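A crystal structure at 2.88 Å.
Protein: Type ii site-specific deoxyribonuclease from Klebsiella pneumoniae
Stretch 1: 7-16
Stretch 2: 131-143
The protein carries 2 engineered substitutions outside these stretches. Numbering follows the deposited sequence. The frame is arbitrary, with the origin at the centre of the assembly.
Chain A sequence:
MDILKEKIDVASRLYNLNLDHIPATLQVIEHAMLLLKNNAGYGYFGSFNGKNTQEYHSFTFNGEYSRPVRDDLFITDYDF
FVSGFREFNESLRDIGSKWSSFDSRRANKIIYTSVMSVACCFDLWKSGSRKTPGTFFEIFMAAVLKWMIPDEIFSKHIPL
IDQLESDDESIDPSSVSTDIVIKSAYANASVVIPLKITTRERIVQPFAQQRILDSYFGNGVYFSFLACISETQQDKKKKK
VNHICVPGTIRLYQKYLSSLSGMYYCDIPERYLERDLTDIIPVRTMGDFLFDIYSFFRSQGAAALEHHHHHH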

# COMPACT_ATOMS: atom_id res chain seq x y z
N LYS A 7 13.56 21.79 15.13
CA LYS A 7 13.68 21.05 16.39
C LYS A 7 13.52 19.54 16.25
O LYS A 7 14.24 18.79 16.92
N ILE A 8 12.60 19.10 15.40
CA ILE A 8 12.47 17.68 15.10
C ILE A 8 13.72 17.15 14.40
O ILE A 8 14.26 16.10 14.78
N ASP A 9 14.18 17.90 13.39
CA ASP A 9 15.36 17.53 12.60
C ASP A 9 16.57 17.28 13.47
O ASP A 9 17.36 16.37 13.21
N VAL A 10 16.71 18.10 14.52
CA VAL A 10 17.77 17.91 15.51
C VAL A 10 17.64 16.54 16.18
O VAL A 10 18.63 15.82 16.31
N ALA A 11 16.42 16.18 16.60
CA ALA A 11 16.21 14.94 17.33
C ALA A 11 16.26 13.75 16.39
O ALA A 11 16.71 12.66 16.77
N SER A 12 15.79 13.98 15.17
CA SER A 12 15.78 12.96 14.12
C SER A 12 17.21 12.60 13.70
O SER A 12 17.52 11.43 13.49
N ARG A 13 18.06 13.62 13.60
CA ARG A 13 19.44 13.44 13.19
C ARG A 13 20.25 12.74 14.28
O ARG A 13 21.03 11.83 14.00
N LEU A 14 20.03 13.13 15.54
CA LEU A 14 20.67 12.45 16.67
C LEU A 14 20.34 10.97 16.69
O LEU A 14 21.19 10.15 17.05
N TYR A 15 19.10 10.65 16.32
CA TYR A 15 18.59 9.29 16.36
C TYR A 15 19.25 8.44 15.29
O TYR A 15 19.78 7.37 15.60
N ASN A 16 19.24 8.92 14.05
CA ASN A 16 19.87 8.19 12.94
C ASN A 16 21.37 8.01 13.17
O ASN A 16 21.91 6.95 12.90
N LYS A 131 5.45 13.37 6.43
CA LYS A 131 5.64 12.08 7.08
C LYS A 131 6.36 12.27 8.42
O LYS A 131 6.64 11.30 9.12
N THR A 132 6.64 13.53 8.76
CA THR A 132 7.32 13.87 10.01
C THR A 132 6.61 13.47 11.33
O THR A 132 7.30 13.11 12.28
N PRO A 133 5.26 13.56 11.40
CA PRO A 133 4.60 13.03 12.59
C PRO A 133 4.83 11.53 12.76
O PRO A 133 5.04 11.06 13.88
N GLY A 134 4.80 10.78 11.66
CA GLY A 134 5.16 9.38 11.71
C GLY A 134 6.57 9.23 12.22
O GLY A 134 6.85 8.36 13.05
N THR A 135 7.47 10.10 11.74
CA THR A 135 8.87 10.07 12.16
C THR A 135 9.00 10.36 13.65
O THR A 135 9.78 9.69 14.35
N PHE A 136 8.24 11.34 14.13
CA PHE A 136 8.30 11.65 15.54
C PHE A 136 7.75 10.49 16.40
O PHE A 136 8.36 10.13 17.41
N PHE A 137 6.64 9.90 15.97
CA PHE A 137 6.09 8.72 16.64
C PHE A 137 7.17 7.65 16.89
O PHE A 137 7.33 7.21 18.02
N GLU A 138 7.91 7.26 15.87
CA GLU A 138 9.00 6.29 16.06
C GLU A 138 10.04 6.77 17.08
O GLU A 138 10.37 6.05 18.03
N ILE A 139 10.56 7.98 16.86
CA ILE A 139 11.58 8.61 17.70
C ILE A 139 11.17 8.64 19.18
O ILE A 139 11.96 8.30 20.08
N PHE A 140 9.93 9.07 19.41
CA PHE A 140 9.36 9.16 20.73
C PHE A 140 9.31 7.81 21.40
O PHE A 140 9.76 7.66 22.54
N MSE A 141 8.74 6.82 20.70
CA MSE A 141 8.59 5.49 21.25
C MSE A 141 9.95 4.88 21.51
O MSE A 141 10.14 4.22 22.53
N ALA A 142 10.88 5.13 20.61
CA ALA A 142 12.24 4.65 20.76
C ALA A 142 12.82 5.29 22.00
O ALA A 142 13.57 4.65 22.74
N ALA A 143 12.47 6.56 22.24
CA ALA A 143 12.87 7.22 23.47
C ALA A 143 12.33 6.47 24.69
O ALA A 143 13.11 6.01 25.52

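Packing of helix 7-16 against helix 132-143, two segments whose touching residues are at least 123 apart in sequence and whose axes approach to 10.5 Å and cross at 55°. The packing has no hydrogen bond between the stretches and buries 426 Å² in total. Ile 8, with chi1 m and chi2 t, points toward the second helix and sets its CG2 3.7 Å from CG2 of Thr 132, a methyl-to-methyl contact; the OG1 of Thr 132 is hydrogen-bonded to a residue just outside one of the stretches. Asp 9 (chi1 m) starts away from the partner helix, and although its end swings nearer it makes no contact; Val 10 is out of reach. Ala 11 also points toward the partner, and its C atom lies 4.3 Å from CD1 of Ile 139. Ser 12 (chi1 t) points sideways. Ser 12 CA is 3.6 Å from Ile 139 CD1, for Ile 139, itself leaving its helix sideways, uses chi1 m and chi2 t to bring its end to this backbone. The OG of Ser 12 lies 4.2 Å from CG2 of Thr 135, whose hydroxyl is engaged within its own stretch, Thr 135 OG1 donating to Lys 131 O at 2.9 Å. Arg 13 points away and Leu 14 is out of reach. Tyr 15, chi1 t with chi2 at 63°, points toward the second helix and has the largest area covered on its stretch, 91 Å². The Tyr 15 ring meets its neighbours obliquely: Tyr 15 CD2 is 4.1 Å from Ile 139 CG1, and Tyr 15 CE1 is 3.6 Å from Ala 142 CB. Beyond the ring, Tyr 15 OH approaches Glu 138 OE2 at 3.8 Å, with Glu 138 extended through chi1 t and chi2 t. Asn 16 makes no contact across.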

# COMPACT_ATOMS: atom_id res chain seq x y z
CB LYS A 7 12.73 21.60 17.44
CG LYS A 7 13.31 22.77 18.20
CD LYS A 7 12.31 23.32 19.18
CE LYS A 7 12.82 24.58 19.84
NZ LYS A 7 11.81 25.11 20.80
CB ILE A 8 11.20 17.36 14.26
CG1 ILE A 8 9.95 17.66 15.07
CG2 ILE A 8 11.16 15.88 13.88
CD1 ILE A 8 8.73 17.89 14.25
CB ASP A 9 15.68 18.59 11.54
CG ASP A 9 14.73 18.54 10.33
OD1 ASP A 9 13.91 17.58 10.23
OD2 ASP A 9 14.81 19.45 9.48
CB VAL A 10 17.77 19.05 16.55
CG1 VAL A 10 18.71 18.73 17.70
CG2 VAL A 10 18.14 20.37 15.90
CB ALA A 11 14.88 14.98 18.04
CB SER A 12 14.95 13.44 12.93
OG SER A 12 15.00 12.52 11.86
CB ARG A 13 20.06 14.79 12.79
CG ARG A 13 21.20 14.70 11.76
CD ARG A 13 20.76 14.04 10.44
NE ARG A 13 21.86 13.29 9.83
CZ ARG A 13 21.75 12.08 9.30
NH1 ARG A 13 20.58 11.44 9.29
NH2 ARG A 13 22.83 11.49 8.78
CB LEU A 14 20.24 13.05 17.99
CG LEU A 14 20.88 14.35 18.44
CD1 LEU A 14 20.36 14.67 19.82
CD2 LEU A 14 22.39 14.24 18.46
CB TYR A 15 17.06 9.31 16.22
CG TYR A 15 16.39 7.94 16.27
CD1 TYR A 15 16.45 7.15 17.42
CD2 TYR A 15 15.69 7.46 15.17
CE1 TYR A 15 15.84 5.90 17.45
CE2 TYR A 15 15.07 6.22 15.20
CZ TYR A 15 15.15 5.45 16.34
OH TYR A 15 14.53 4.22 16.35
CB ASN A 16 19.64 8.90 11.60
CG ASN A 16 18.17 9.15 11.31
OD1 ASN A 16 17.79 10.24 10.91
ND2 ASN A 16 17.35 8.14 11.49
CB LYS A 131 6.45 11.15 6.18
CG LYS A 131 7.84 11.66 5.84
CD LYS A 131 8.59 10.68 4.95
CE LYS A 131 9.98 11.18 4.62
NZ LYS A 131 9.95 12.49 3.91
CB THR A 132 7.71 15.36 10.05
OG1 THR A 132 8.04 15.80 8.73
CG2 THR A 132 8.89 15.60 10.98
CB PRO A 133 3.11 13.32 12.32
CG PRO A 133 3.11 14.44 11.38
CD PRO A 133 4.29 14.18 10.48
CB THR A 135 9.75 11.05 11.37
OG1 THR A 135 9.37 11.05 9.99
CG2 THR A 135 11.21 10.64 11.47
CB PHE A 136 7.63 12.99 15.87
CG PHE A 136 7.71 13.34 17.32
CD1 PHE A 136 8.88 13.88 17.84
CD2 PHE A 136 6.65 13.07 18.17
CE1 PHE A 136 8.98 14.17 19.19
CE2 PHE A 136 6.73 13.36 19.52
CZ PHE A 136 7.91 13.92 20.03
CB PHE A 137 4.89 8.16 15.88
CG PHE A 137 4.14 7.04 16.59
CD1 PHE A 137 4.21 6.88 17.98
CD2 PHE A 137 3.34 6.17 15.87
CE1 PHE A 137 3.53 5.85 18.61
CE2 PHE A 137 2.64 5.13 16.50
CZ PHE A 137 2.73 4.98 17.88
CB GLU A 138 9.68 5.97 14.73
CG GLU A 138 10.96 5.17 14.92
CD GLU A 138 11.66 4.83 13.63
OE1 GLU A 138 11.76 5.71 12.75
OE2 GLU A 138 12.13 3.68 13.51
CB ILE A 139 11.82 10.05 17.23
CG1 ILE A 139 12.70 10.07 15.99
CG2 ILE A 139 12.46 10.92 18.32
CD1 ILE A 139 12.79 11.45 15.41
CB PHE A 140 7.95 9.72 20.66
CG PHE A 140 7.26 9.79 21.98
CD1 PHE A 140 7.66 10.72 22.94
CD2 PHE A 140 6.21 8.92 22.26
CE1 PHE A 140 7.03 10.78 24.16
CE2 PHE A 140 5.57 8.98 23.49
CZ PHE A 140 5.97 9.92 24.44
CB MSE A 141 7.78 4.61 20.32
CG MSE A 141 6.30 4.95 20.33
SE MSE A 141 5.54 5.23 22.13
CE MSE A 141 5.92 3.46 22.89
CB ALA A 142 13.05 4.99 19.54
CB ALA A 143 12.45 8.66 23.47